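Local coordinates for protein hydrolase, HAD superfamily, subfamily III A (Legionella pneumophila, PDB 3N1U) that probably hydrolyses 3-deoxy-D-manno-octulosonate 8-phosphate to KDO and inorganic phosphate, as a metal-dependent phosphatase of the KdsC family, at residues 21-26 with 64-69; 55-60 with 158-163; 121-126 with 140-145; 132-137 with 144-149. All blocks are in the same frame, centred on the assembly; numbering follows the deposited sequence.

Contact 1: 21-26 with 64-69. With CA (calcium ion), chain B.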
loop_
_atom_site.group_PDB
_atom_site.type_symbol
_atom_site.label_atom_id
_atom_site.label_comp_id
_atom_site.label_asym_id
_atom_site.label_seq_id
_atom_site.Cartn_x
_atom_site.Cartn_y
_atom_site.Cartn_z
ATOM N N CYS A 21 12.631 -27.027 9.928
ATOM C CA CYS A 21 11.909 -25.934 10.603
ATOM C C CYS A 21 12.179 -24.649 9.873
ATOM O O CYS A 21 13.347 -24.328 9.599
ATOM C CB CYS A 21 12.378 -25.822 12.068
ATOM S SG CYS A 21 11.576 -24.456 13.012
ATOM N N LEU A 22 11.121 -23.895 9.521
ATOM C CA LEU A 22 11.297 -22.497 9.067
ATOM C C LEU A 22 11.040 -21.502 10.231
ATOM O O LEU A 22 9.988 -21.587 10.913
ATOM C CB LEU A 22 10.315 -22.173 7.883
ATOM C CG LEU A 22 10.315 -20.670 7.523
ATOM C CD1 LEU A 22 11.704 -20.201 6.999
ATOM C CD2 LEU A 22 9.219 -20.405 6.454
ATOM N N ILE A 23 11.966 -20.567 10.442
ATOM C CA ILE A 23 11.816 -19.524 11.428
ATOM C C ILE A 23 11.606 -18.198 10.685
ATOM O O ILE A 23 12.358 -17.869 9.737
ATOM C CB ILE A 23 13.097 -19.316 12.325
ATOM C CG1 ILE A 23 13.610 -20.662 12.911
ATOM C CG2 ILE A 23 12.791 -18.357 13.444
ATOM C CD1 ILE A 23 15.062 -20.557 13.487
ATOM N N CYS A 24 10.583 -17.452 11.100
ATOM C CA CYS A 24 10.312 -16.151 10.507
ATOM C C CYS A 24 10.446 -15.087 11.530
ATOM O O CYS A 24 10.017 -15.262 12.666
ATOM C CB CYS A 24 8.866 -16.036 9.945
ATOM S SG CYS A 24 8.437 -17.279 8.716
ATOM N N ASP A 25 10.945 -13.947 11.083
ATOM C CA ASP A 25 10.781 -12.693 11.812
ATOM C C ASP A 25 9.357 -12.166 11.514
ATOM O O ASP A 25 8.716 -12.620 10.561
ATOM C CB ASP A 25 11.795 -11.691 11.299
ATOM C CG ASP A 25 11.645 -10.325 11.955
ATOM O OD1 ASP A 25 11.447 -10.240 13.192
ATOM O OD2 ASP A 25 11.740 -9.337 11.225
ATOM N N VAL A 26 8.861 -11.238 12.343
ATOM C CA VAL A 26 7.533 -10.646 12.094
ATOM C C VAL A 26 7.576 -9.361 11.273
ATOM O O VAL A 26 7.317 -9.365 10.070
ATOM C CB VAL A 26 6.753 -10.426 13.420
ATOM C CG1 VAL A 26 5.398 -9.760 13.114
ATOM C CG2 VAL A 26 6.565 -11.823 14.096
ATOM N N GLN A 64 8.098 -27.940 10.782
ATOM C CA GLN A 64 7.718 -27.034 11.851
ATOM C C GLN A 64 7.954 -25.551 11.488
ATOM O O GLN A 64 8.717 -25.197 10.580
ATOM C CB GLN A 64 8.355 -27.422 13.188
ATOM C CG GLN A 64 7.881 -26.551 14.355
ATOM C CD GLN A 64 6.378 -26.672 14.637
ATOM O OE1 GLN A 64 5.512 -26.145 13.902
ATOM N NE2 GLN A 64 6.065 -27.333 15.735
ATOM N N VAL A 65 7.190 -24.709 12.168
ATOM C CA VAL A 65 7.278 -23.269 11.967
ATOM C C VAL A 65 7.507 -22.586 13.298
ATOM O O VAL A 65 6.879 -22.941 14.293
ATOM C CB VAL A 65 5.982 -22.725 11.286
ATOM C CG1 VAL A 65 6.028 -21.142 11.273
ATOM C CG2 VAL A 65 5.873 -23.287 9.873
ATOM N N ALA A 66 8.386 -21.580 13.312
ATOM C CA ALA A 66 8.602 -20.768 14.493
ATOM C C ALA A 66 8.797 -19.296 14.144
ATOM O O ALA A 66 9.218 -18.950 13.024
ATOM C CB ALA A 66 9.866 -21.293 15.221
ATOM N N ILE A 67 8.526 -18.430 15.117
ATOM C CA ILE A 67 8.751 -17.001 14.957
ATOM C C ILE A 67 9.752 -16.490 16.021
ATOM O O ILE A 67 9.682 -16.883 17.176
ATOM C CB ILE A 67 7.429 -16.205 15.030
ATOM C CG1 ILE A 67 6.909 -15.882 13.604
ATOM C CG2 ILE A 67 7.649 -14.823 15.757
ATOM C CD1 ILE A 67 6.409 -17.151 12.784
ATOM N N ILE A 68 10.645 -15.581 15.627
ATOM C CA ILE A 68 11.506 -14.886 16.606
ATOM C C ILE A 68 11.415 -13.402 16.243
ATOM O O ILE A 68 11.808 -12.981 15.141
ATOM C CB ILE A 68 13.001 -15.344 16.584
ATOM C CG1 ILE A 68 13.111 -16.844 16.826
ATOM C CG2 ILE A 68 13.828 -14.535 17.630
ATOM C CD1 ILE A 68 14.563 -17.407 16.778
ATOM N N THR A 69 10.888 -12.623 17.166
ATOM C CA THR A 69 10.611 -11.214 16.847
ATOM C C THR A 69 11.049 -10.285 17.983
ATOM O O THR A 69 11.047 -10.699 19.168
ATOM C CB THR A 69 9.080 -10.978 16.539
ATOM O OG1 THR A 69 8.893 -9.586 16.274
ATOM C CG2 THR A 69 8.211 -11.344 17.732
HETATM CA CA CA B . 12.128 -7.175 11.123
HETATM O O HOH W 1 11.607 -6.371 13.319
HETATM O O HOH W 2 12.596 -4.889 10.562
HETATM O O HOH W 3 14.294 -7.684 12.120
#

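Contact 2: 55-60 with 158-163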
loop_
_atom_site.group_PDB
_atom_site.type_symbol
_atom_site.label_atom_id
_atom_site.label_comp_id
_atom_site.label_asym_id
_atom_site.label_seq_id
_atom_site.Cartn_x
_atom_site.Cartn_y
_atom_site.Cartn_z
ATOM N N LEU A 55 2.689 -21.053 5.569
ATOM C CA LEU A 55 3.046 -21.640 6.869
ATOM C C LEU A 55 2.176 -22.831 7.194
ATOM O O LEU A 55 2.669 -23.829 7.695
ATOM C CB LEU A 55 2.985 -20.557 7.961
ATOM C CG LEU A 55 3.919 -19.343 7.716
ATOM C CD1 LEU A 55 3.843 -18.363 8.902
ATOM C CD2 LEU A 55 5.405 -19.823 7.522
ATOM N N LYS A 56 0.877 -22.762 6.878
ATOM C CA LYS A 56 0.018 -23.915 7.118
ATOM C C LYS A 56 0.364 -25.113 6.251
ATOM O O LYS A 56 0.198 -26.286 6.681
ATOM C CB LYS A 56 -1.463 -23.552 6.925
ATOM C CG LYS A 56 -2.024 -22.597 7.976
ATOM C CD LYS A 56 -3.395 -22.155 7.496
ATOM C CE LYS A 56 -4.166 -21.472 8.604
ATOM N NZ LYS A 56 -5.533 -21.167 8.063
ATOM N N LEU A 57 0.814 -24.836 5.028
ATOM C CA LEU A 57 1.250 -25.935 4.161
ATOM C C LEU A 57 2.517 -26.585 4.701
ATOM O O LEU A 57 2.670 -27.817 4.629
ATOM C CB LEU A 57 1.493 -25.448 2.738
ATOM C CG LEU A 57 0.222 -25.059 1.927
ATOM C CD1 LEU A 57 0.521 -24.301 0.606
ATOM C CD2 LEU A 57 -0.610 -26.271 1.626
ATOM N N LEU A 58 3.464 -25.780 5.172
ATOM C CA LEU A 58 4.653 -26.427 5.771
ATOM C C LEU A 58 4.237 -27.338 6.898
ATOM O O LEU A 58 4.667 -28.507 7.009
ATOM C CB LEU A 58 5.639 -25.382 6.315
ATOM C CG LEU A 58 6.438 -24.576 5.283
ATOM C CD1 LEU A 58 7.408 -23.615 6.011
ATOM C CD2 LEU A 58 7.200 -25.524 4.378
HETATM N N MSE A 59 3.410 -26.823 7.782
HETATM C CA MSE A 59 3.015 -27.634 8.942
HETATM C C MSE A 59 2.208 -28.889 8.574
HETATM O O MSE A 59 2.369 -29.933 9.231
HETATM C CB MSE A 59 2.263 -26.735 9.947
HETATM C CG MSE A 59 3.218 -25.656 10.579
HETATM SE SE MSE A 59 2.285 -24.686 12.029
HETATM C CE MSE A 59 1.453 -23.421 10.867
ATOM N N ALA A 60 1.347 -28.791 7.543
ATOM C CA ALA A 60 0.610 -29.958 7.035
ATOM C C ALA A 60 1.563 -31.011 6.490
ATOM O O ALA A 60 1.238 -32.190 6.524
ATOM C CB ALA A 60 -0.419 -29.538 5.927
ATOM N N ALA A 158 6.340 -13.004 0.256
ATOM C CA ALA A 158 7.770 -13.441 0.274
ATOM C C ALA A 158 7.919 -14.730 1.106
ATOM O O ALA A 158 8.611 -15.648 0.701
ATOM C CB ALA A 158 8.677 -12.368 0.850
ATOM N N VAL A 159 7.257 -14.800 2.268
ATOM C CA VAL A 159 7.356 -15.998 3.084
ATOM C C VAL A 159 6.705 -17.178 2.357
ATOM O O VAL A 159 7.255 -18.269 2.379
ATOM C CB VAL A 159 6.662 -15.750 4.474
ATOM C CG1 VAL A 159 6.411 -17.061 5.219
ATOM C CG2 VAL A 159 7.549 -14.800 5.319
ATOM N N ARG A 160 5.594 -16.944 1.622
ATOM C CA ARG A 160 4.976 -18.034 0.857
ATOM C C ARG A 160 5.986 -18.552 -0.202
ATOM O O ARG A 160 6.076 -19.760 -0.460
ATOM C CB ARG A 160 3.738 -17.507 0.093
ATOM C CG ARG A 160 3.124 -18.546 -0.840
ATOM C CD ARG A 160 2.843 -19.899 -0.085
ATOM N NE ARG A 160 2.057 -20.779 -0.925
ATOM C CZ ARG A 160 0.738 -20.625 -1.125
ATOM N NH1 ARG A 160 0.061 -19.667 -0.489
ATOM N NH2 ARG A 160 0.077 -21.438 -1.959
ATOM N N GLU A 161 6.735 -17.628 -0.802
ATOM C CA GLU A 161 7.685 -17.997 -1.891
ATOM C C GLU A 161 8.739 -18.949 -1.312
ATOM O O GLU A 161 9.093 -19.952 -1.933
ATOM C CB GLU A 161 8.354 -16.713 -2.375
ATOM C CG GLU A 161 9.168 -16.787 -3.629
ATOM C CD GLU A 161 9.708 -15.368 -4.023
ATOM O OE1 GLU A 161 9.003 -14.374 -3.809
ATOM O OE2 GLU A 161 10.852 -15.300 -4.490
ATOM N N LEU A 162 9.204 -18.645 -0.104
ATOM C CA LEU A 162 10.133 -19.562 0.618
ATOM C C LEU A 162 9.471 -20.906 0.991
ATOM O O LEU A 162 10.091 -21.985 0.849
ATOM C CB LEU A 162 10.720 -18.827 1.854
ATOM C CG LEU A 162 11.666 -19.652 2.750
ATOM C CD1 LEU A 162 12.740 -20.305 1.819
ATOM C CD2 LEU A 162 12.267 -18.695 3.770
ATOM N N CYS A 163 8.234 -20.843 1.525
ATOM C CA CYS A 163 7.495 -22.068 1.826
ATOM C C CYS A 163 7.421 -22.989 0.598
ATOM O O CYS A 163 7.701 -24.161 0.714
ATOM C CB CYS A 163 6.094 -21.774 2.372
ATOM S SG CYS A 163 6.117 -20.936 3.931
#

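Contact 3: 121-126 with 140-145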
loop_
_atom_site.group_PDB
_atom_site.type_symbol
_atom_site.label_atom_id
_atom_site.label_comp_id
_atom_site.label_asym_id
_atom_site.label_seq_id
_atom_site.Cartn_x
_atom_site.Cartn_y
_atom_site.Cartn_z
ATOM N N PRO A 121 19.451 -7.280 13.172
ATOM C CA PRO A 121 19.429 -8.327 14.237
ATOM C C PRO A 121 19.135 -9.751 13.746
ATOM O O PRO A 121 19.441 -10.724 14.458
ATOM C CB PRO A 121 18.376 -7.826 15.228
ATOM C CG PRO A 121 18.221 -6.247 14.864
ATOM C CD PRO A 121 18.391 -6.260 13.366
ATOM N N ASP A 122 18.653 -9.871 12.507
ATOM C CA ASP A 122 18.461 -11.181 11.862
ATOM C C ASP A 122 19.756 -11.746 11.281
ATOM O O ASP A 122 19.849 -12.937 11.009
ATOM C CB ASP A 122 17.427 -11.063 10.735
ATOM C CG ASP A 122 16.093 -10.525 11.204
ATOM O OD1 ASP A 122 15.537 -11.025 12.220
ATOM O OD2 ASP A 122 15.579 -9.582 10.549
ATOM N N LEU A 123 20.735 -10.880 11.047
ATOM C CA LEU A 123 21.960 -11.298 10.343
ATOM C C LEU A 123 22.706 -12.530 10.922
ATOM O O LEU A 123 23.055 -13.436 10.173
ATOM C CB LEU A 123 22.957 -10.122 10.277
ATOM C CG LEU A 123 23.084 -9.458 8.924
ATOM C CD1 LEU A 123 24.182 -8.393 9.128
ATOM C CD2 LEU A 123 23.527 -10.567 7.925
ATOM N N PRO A 124 22.958 -12.563 12.241
ATOM C CA PRO A 124 23.680 -13.748 12.761
ATOM C C PRO A 124 22.892 -15.048 12.591
ATOM O O PRO A 124 23.511 -16.090 12.425
ATOM C CB PRO A 124 23.827 -13.442 14.255
ATOM C CG PRO A 124 23.700 -11.903 14.358
ATOM C CD PRO A 124 22.735 -11.538 13.287
ATOM N N LEU A 125 21.553 -14.992 12.678
ATOM C CA LEU A 125 20.737 -16.167 12.431
ATOM C C LEU A 125 20.729 -16.556 10.952
ATOM O O LEU A 125 20.892 -17.729 10.598
ATOM C CB LEU A 125 19.324 -15.989 13.007
ATOM C CG LEU A 125 19.331 -15.800 14.543
ATOM C CD1 LEU A 125 17.904 -16.006 15.002
ATOM C CD2 LEU A 125 20.243 -16.810 15.222
ATOM N N ILE A 126 20.600 -15.568 10.082
ATOM C CA ILE A 126 20.641 -15.813 8.659
ATOM C C ILE A 126 21.977 -16.504 8.234
ATOM O O ILE A 126 21.977 -17.411 7.414
ATOM C CB ILE A 126 20.420 -14.498 7.925
ATOM C CG1 ILE A 126 18.919 -14.197 7.909
ATOM C CG2 ILE A 126 20.909 -14.589 6.464
ATOM C CD1 ILE A 126 18.626 -12.806 7.364
ATOM N N PRO A 140 20.440 -3.360 3.203
ATOM C CA PRO A 140 21.523 -3.820 2.315
ATOM C C PRO A 140 22.447 -4.980 2.804
ATOM O O PRO A 140 22.741 -5.913 2.017
ATOM C CB PRO A 140 22.309 -2.524 2.046
ATOM C CG PRO A 140 21.180 -1.443 2.027
ATOM C CD PRO A 140 20.327 -1.874 3.230
ATOM N N GLN A 141 22.888 -4.958 4.059
ATOM C CA GLN A 141 23.717 -6.054 4.579
ATOM C C GLN A 141 23.002 -7.403 4.616
ATOM O O GLN A 141 23.594 -8.450 4.331
ATOM C CB GLN A 141 24.156 -5.742 5.985
ATOM C CG GLN A 141 25.401 -4.901 6.058
ATOM C CD GLN A 141 25.752 -4.580 7.497
ATOM O OE1 GLN A 141 26.282 -5.424 8.213
ATOM N NE2 GLN A 141 25.461 -3.343 7.925
ATOM N N VAL A 142 21.719 -7.390 4.980
ATOM C CA VAL A 142 20.957 -8.608 4.980
ATOM C C VAL A 142 20.814 -9.167 3.558
ATOM O O VAL A 142 20.959 -10.370 3.368
ATOM C CB VAL A 142 19.560 -8.391 5.633
ATOM C CG1 VAL A 142 18.695 -9.652 5.485
ATOM C CG2 VAL A 142 19.766 -8.000 7.121
ATOM N N LEU A 143 20.543 -8.318 2.562
ATOM C CA LEU A 143 20.495 -8.804 1.168
ATOM C C LEU A 143 21.869 -9.369 0.790
ATOM O O LEU A 143 21.963 -10.411 0.137
ATOM C CB LEU A 143 20.123 -7.700 0.182
ATOM C CG LEU A 143 18.727 -7.098 0.253
ATOM C CD1 LEU A 143 18.683 -5.821 -0.616
ATOM C CD2 LEU A 143 17.673 -8.147 -0.246
ATOM N N GLU A 144 22.919 -8.683 1.207
ATOM C CA GLU A 144 24.289 -9.104 0.862
ATOM C C GLU A 144 24.694 -10.505 1.365
ATOM O O GLU A 144 25.355 -11.268 0.631
ATOM C CB GLU A 144 25.295 -8.039 1.323
ATOM C CG GLU A 144 26.750 -8.353 0.921
ATOM C CD GLU A 144 27.740 -7.381 1.556
ATOM O OE1 GLU A 144 27.328 -6.285 1.988
ATOM O OE2 GLU A 144 28.930 -7.735 1.653
ATOM N N PHE A 145 24.338 -10.833 2.608
ATOM C CA PHE A 145 24.917 -11.973 3.294
ATOM C C PHE A 145 23.973 -13.204 3.352
ATOM O O PHE A 145 24.387 -14.283 3.773
ATOM C CB PHE A 145 25.456 -11.599 4.692
ATOM C CG PHE A 145 26.745 -10.776 4.657
ATOM C CD1 PHE A 145 27.996 -11.391 4.458
ATOM C CD2 PHE A 145 26.704 -9.394 4.814
ATOM C CE1 PHE A 145 29.186 -10.617 4.417
ATOM C CE2 PHE A 145 27.862 -8.605 4.776
ATOM C CZ PHE A 145 29.105 -9.210 4.576
HETATM O O HOH W 4 23.906 -16.666 5.038
#

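Contact 4: 132-137 with 144-149. With CA (calcium ion), chain C.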
loop_
_atom_site.group_PDB
_atom_site.type_symbol
_atom_site.label_atom_id
_atom_site.label_comp_id
_atom_site.label_asym_id
_atom_site.label_seq_id
_atom_site.Cartn_x
_atom_site.Cartn_y
_atom_site.Cartn_z
ATOM N N GLY A 132 19.497 -19.271 4.985
ATOM C CA GLY A 132 19.272 -17.915 5.539
ATOM C C GLY A 132 18.720 -17.097 4.391
ATOM O O GLY A 132 19.332 -17.022 3.326
ATOM N N VAL A 133 17.555 -16.491 4.613
ATOM C CA VAL A 133 16.819 -15.818 3.531
ATOM C C VAL A 133 16.527 -14.352 3.813
ATOM O O VAL A 133 16.142 -13.981 4.935
ATOM C CB VAL A 133 15.509 -16.564 3.155
ATOM C CG1 VAL A 133 14.762 -15.828 2.000
ATOM C CG2 VAL A 133 15.846 -18.064 2.739
ATOM N N ALA A 134 16.716 -13.531 2.783
ATOM C CA ALA A 134 16.339 -12.112 2.860
ATOM C C ALA A 134 15.055 -11.868 2.079
ATOM O O ALA A 134 14.931 -12.319 0.959
ATOM C CB ALA A 134 17.454 -11.204 2.308
ATOM N N VAL A 135 14.086 -11.179 2.691
ATOM C CA VAL A 135 12.969 -10.584 1.871
ATOM C C VAL A 135 13.567 -9.537 0.918
ATOM O O VAL A 135 14.666 -8.990 1.170
ATOM C CB VAL A 135 11.832 -9.971 2.748
ATOM C CG1 VAL A 135 11.131 -11.109 3.571
ATOM C CG2 VAL A 135 12.336 -8.845 3.688
ATOM N N SER A 136 12.887 -9.249 -0.203
ATOM C CA SER A 136 13.529 -8.380 -1.197
ATOM C C SER A 136 13.709 -6.956 -0.673
ATOM O O SER A 136 14.532 -6.233 -1.175
ATOM C CB SER A 136 12.755 -8.351 -2.533
ATOM O OG SER A 136 11.527 -7.672 -2.421
ATOM N N ASN A 137 12.904 -6.541 0.316
ATOM C CA ASN A 137 12.972 -5.166 0.858
ATOM C C ASN A 137 13.926 -5.109 2.088
ATOM O O ASN A 137 13.904 -4.130 2.866
ATOM C CB ASN A 137 11.540 -4.721 1.322
ATOM C CG ASN A 137 10.903 -5.746 2.228
ATOM O OD1 ASN A 137 10.816 -6.882 1.867
ATOM N ND2 ASN A 137 10.497 -5.361 3.460
ATOM N N GLU A 144 22.919 -8.683 1.207
ATOM C CA GLU A 144 24.289 -9.104 0.862
ATOM C C GLU A 144 24.694 -10.505 1.365
ATOM O O GLU A 144 25.355 -11.268 0.631
ATOM C CB GLU A 144 25.295 -8.039 1.323
ATOM C CG GLU A 144 26.750 -8.353 0.921
ATOM C CD GLU A 144 27.740 -7.381 1.556
ATOM O OE1 GLU A 144 27.328 -6.285 1.988
ATOM O OE2 GLU A 144 28.930 -7.735 1.653
ATOM N N PHE A 145 24.338 -10.833 2.608
ATOM C CA PHE A 145 24.917 -11.973 3.294
ATOM C C PHE A 145 23.973 -13.204 3.352
ATOM O O PHE A 145 24.387 -14.283 3.773
ATOM C CB PHE A 145 25.456 -11.599 4.692
ATOM C CG PHE A 145 26.745 -10.776 4.657
ATOM C CD1 PHE A 145 27.996 -11.391 4.458
ATOM C CD2 PHE A 145 26.704 -9.394 4.814
ATOM C CE1 PHE A 145 29.186 -10.617 4.417
ATOM C CE2 PHE A 145 27.862 -8.605 4.776
ATOM C CZ PHE A 145 29.105 -9.210 4.576
ATOM N N ALA A 146 22.715 -13.038 2.913
ATOM C CA ALA A 146 21.780 -14.144 2.887
ATOM C C ALA A 146 22.162 -15.190 1.839
ATOM O O ALA A 146 22.819 -14.865 0.852
ATOM C CB ALA A 146 20.344 -13.582 2.579
ATOM N N ASP A 147 21.740 -16.439 2.030
ATOM C CA ASP A 147 21.930 -17.457 0.987
ATOM C C ASP A 147 21.078 -17.219 -0.242
ATOM O O ASP A 147 21.427 -17.659 -1.341
ATOM C CB ASP A 147 21.594 -18.828 1.536
ATOM C CG ASP A 147 22.529 -19.234 2.646
ATOM O OD1 ASP A 147 23.756 -19.109 2.450
ATOM O OD2 ASP A 147 22.042 -19.585 3.743
ATOM N N TRP A 148 19.953 -16.534 -0.051
ATOM C CA TRP A 148 18.926 -16.364 -1.094
ATOM C C TRP A 148 18.051 -15.195 -0.729
ATOM O O TRP A 148 17.886 -14.874 0.442
ATOM C CB TRP A 148 18.054 -17.636 -1.168
ATOM C CG TRP A 148 17.043 -17.668 -2.321
ATOM C CD1 TRP A 148 17.329 -17.612 -3.641
ATOM C CD2 TRP A 148 15.607 -17.802 -2.219
ATOM N NE1 TRP A 148 16.168 -17.684 -4.387
ATOM C CE2 TRP A 148 15.097 -17.801 -3.540
ATOM C CE3 TRP A 148 14.703 -17.927 -1.135
ATOM C CZ2 TRP A 148 13.706 -17.901 -3.837
ATOM C CZ3 TRP A 148 13.307 -18.018 -1.425
ATOM C CH2 TRP A 148 12.838 -18.013 -2.771
ATOM N N ARG A 149 17.472 -14.559 -1.726
ATOM C CA ARG A 149 16.502 -13.508 -1.468
ATOM C C ARG A 149 15.241 -13.793 -2.243
ATOM O O ARG A 149 15.282 -14.369 -3.355
ATOM C CB ARG A 149 17.057 -12.120 -1.869
ATOM C CG ARG A 149 17.232 -11.930 -3.378
ATOM C CD ARG A 149 17.729 -10.497 -3.619
ATOM N NE ARG A 149 19.135 -10.379 -3.222
ATOM C CZ ARG A 149 19.868 -9.275 -3.406
ATOM N NH1 ARG A 149 19.316 -8.191 -3.967
ATOM N NH2 ARG A 149 21.151 -9.263 -3.050
HETATM CA CA CA C . 24.567 -19.259 4.886
HETATM O O HOH W 4 23.906 -16.666 5.038
HETATM O O HOH W 5 23.442 -19.314 6.402
HETATM O O HOH W 6 24.710 -21.634 5.958
HETATM O O HOH W 7 26.018 -20.302 3.910
#

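Contact 1: 21-26 with 64-69
The flat carboxylate of Asp25 stands beside Ile68 of the neighbouring strand and gives each oxygen a different cation. OD2 binds the calcium ion at 2.2 Å, while OD1 pairs with Lys95 in a salt bridge. Ile68 O, also an acceptor, lies 3.4 Å from Asp25 OD1 and shares the same ammonium through a hydrogen bond. This is the C-terminal end of a strand in the Rossmann-like sheet of the HAD fold, and Asp27 and Asp118 complete the protein part of the metal site. With CG anti to the backbone N (chi1 177°), the carboxylate of Asp25 extends toward the metal.

Behind the site, strands 21-24 and 64-68 run parallel, joined by four backbone hydrogen bonds. Leu22 and Cys24 each use both N and O, and Cys24 N reaches Ala66 O at 2.8 Å. Cys21, Ile23 and Ala66 line the sheet face covered by helix 96-106; just beyond Ala66, Ile68 CG1 meets Ile23 CG2 at 3.7 Å. On the other face, where helix 49-60 packs, Ile67 CD1 lies 3.9 Å from Cys24 CB. Past the strand end, Val26 crosses Ile67 at about a right angle, its CG2 resting 3.6 Å from Ile67 CG2.

Contact 2: 55-60 with 158-163
Cys163, with the most surface buried here, sets its sulphur against Leu55 and Leu58 of the facing helix. The two helices, 49-60 and 158-169, lie on the same face of the Rossmann-like HAD sheet, both touching Leu22 of strand 21-24. Their segments run nearly parallel, 25° apart, with axes 9.7 Å from each other. SG of Cys163 is placed beside its own backbone N and anti to the carbonyl carbon (chi1 -64°). It approaches Leu58 CD1 to 3.6 Å and Leu55 CD2 to 3.8 Å.

The same methyl of Leu55 also touches Val159, whose side chain it crosses at about a right angle; Leu55 CD2 and Val159 CG1 are 3.7 Å apart. Side-chain packing makes up this part of the contact, set close against the sheet.

Leu57 works elsewhere, beside the subunit interface. All three nitrogens of its partner Arg160 are engaged: NE pairs with Asp164, NH1 bonds to Gln50 O, and NH2 forms a salt bridge with Asp119 of the second subunit. Leu57 CD1 covers one face of that guanidinium, offset toward the rim, with Arg160 NH2 the nearest atom at 3.9 Å.

Contact 3: 121-126 with 140-145
Leu123 and Val142 slide past each other in opposite directions, Leu123 CG meeting Val142 CG2 at 4.0 Å. They join helix 123-128 to helix 140-145, two helices on the same flank of the Rossmann-like HAD sheet, with strand 131-134 between them in the chain. Leu123 has the largest share of the buried surface, and its branches part around the second helix. CD1 goes to Gln141, which the leucine crosses at about a right angle, ending 3.7 Å from Gln141 OE1. CD2 goes the other way, to Phe145, approaching its CB rather than its ring at 3.9 Å. The first torsion of Leu123, -106°, lies well away from a staggered value, possibly a sign of strain.

One turn further on, Ile126 also meets Val142, but here the side chains cross at about a right angle, through Ile126 CD1 and Val142 CG1 at 3.7 Å. The two methyls of Val142 are thus shared out, CG2 to Leu123 and CG1 to Ile126. In the turn leading into helix 123-128, Asp122 accepts the backbone N-H groups of Asp118 and Asp119 and pairs with Lys95, in a loop consistent with the GDDxxD motif of HAD enzymes. At the far end a calcium-bound water links the helices, donating to Ile126 O at 3.1 Å and to Phe145 O at 2.7 Å.

Contact 4: 132-137 with 144-149
Ala146 presses its small side chain against strand 131-134, its CB lying 3.6 Å from Ala134 N and 3.8 Å from Ala134 CB. This is the tight part of a beta-alpha-beta unit in which helix 140-145 leads from strand 131-134 to the short edge strand 148-149. Where the helix ends, Ala146 turns the chain back to the sheet. Gly132 O then accepts Asp147 N at 2.8 Å, a bent bond (131°), and takes a weak second one from Trp148 N. Further on the pairing is regular and parallel, Ala134 N pointing almost straight (170°) at Trp148 O. Val133 and Trp148 belong to this close packing: they lie side by side and point the same way, touching through Val133 CG1 and Trp148 CE3 at 3.8 Å, and helix 158-169 adds Glu161 and Leu165 against the indole.

The outer side is looser. Arg149 touches Ala134 only near its backbone, through CB against Ala134 O, and the rest of its chain runs off from the strand. Asp147 OD2 receives Gly132 N at 2.8 Å on its anti side, nearly straight (172°). Both Asp147 oxygens also lie at long distances, OD1 2.6 Å and OD2 2.8 Å, from the modelled calcium ion; very short distances to two of its four waters leave the details of the shell doubtful. A cation and a backbone N-H acting together would favour the ionised carboxylate, and with Asp147 as sole protein ligand this is probably a weakly held, water-rich peripheral ion.

How the contacts relate
Contacts 1 and 2 are buried core, whereas contacts 3 and 4 lie toward the surface and share Glu144, Phe145 and a calcium-bound water. Contacts 1 and 4 both pair parallel strands of one sheet, the first near its middle and the second at its edge; contacts 2 and 3 pack helices, without direct bonds between them. Leu162 ties the parts together, reaching Leu22 of contact 1 and both Val133 and Trp148 of contact 4. The metals differ with place: contact 1 contributes Asp25 to the HAD metal site, which has three protein residues, while contact 4 has a probably water-rich peripheral ion. Leu143 and Ile126 pack contact 3 onto contact 4.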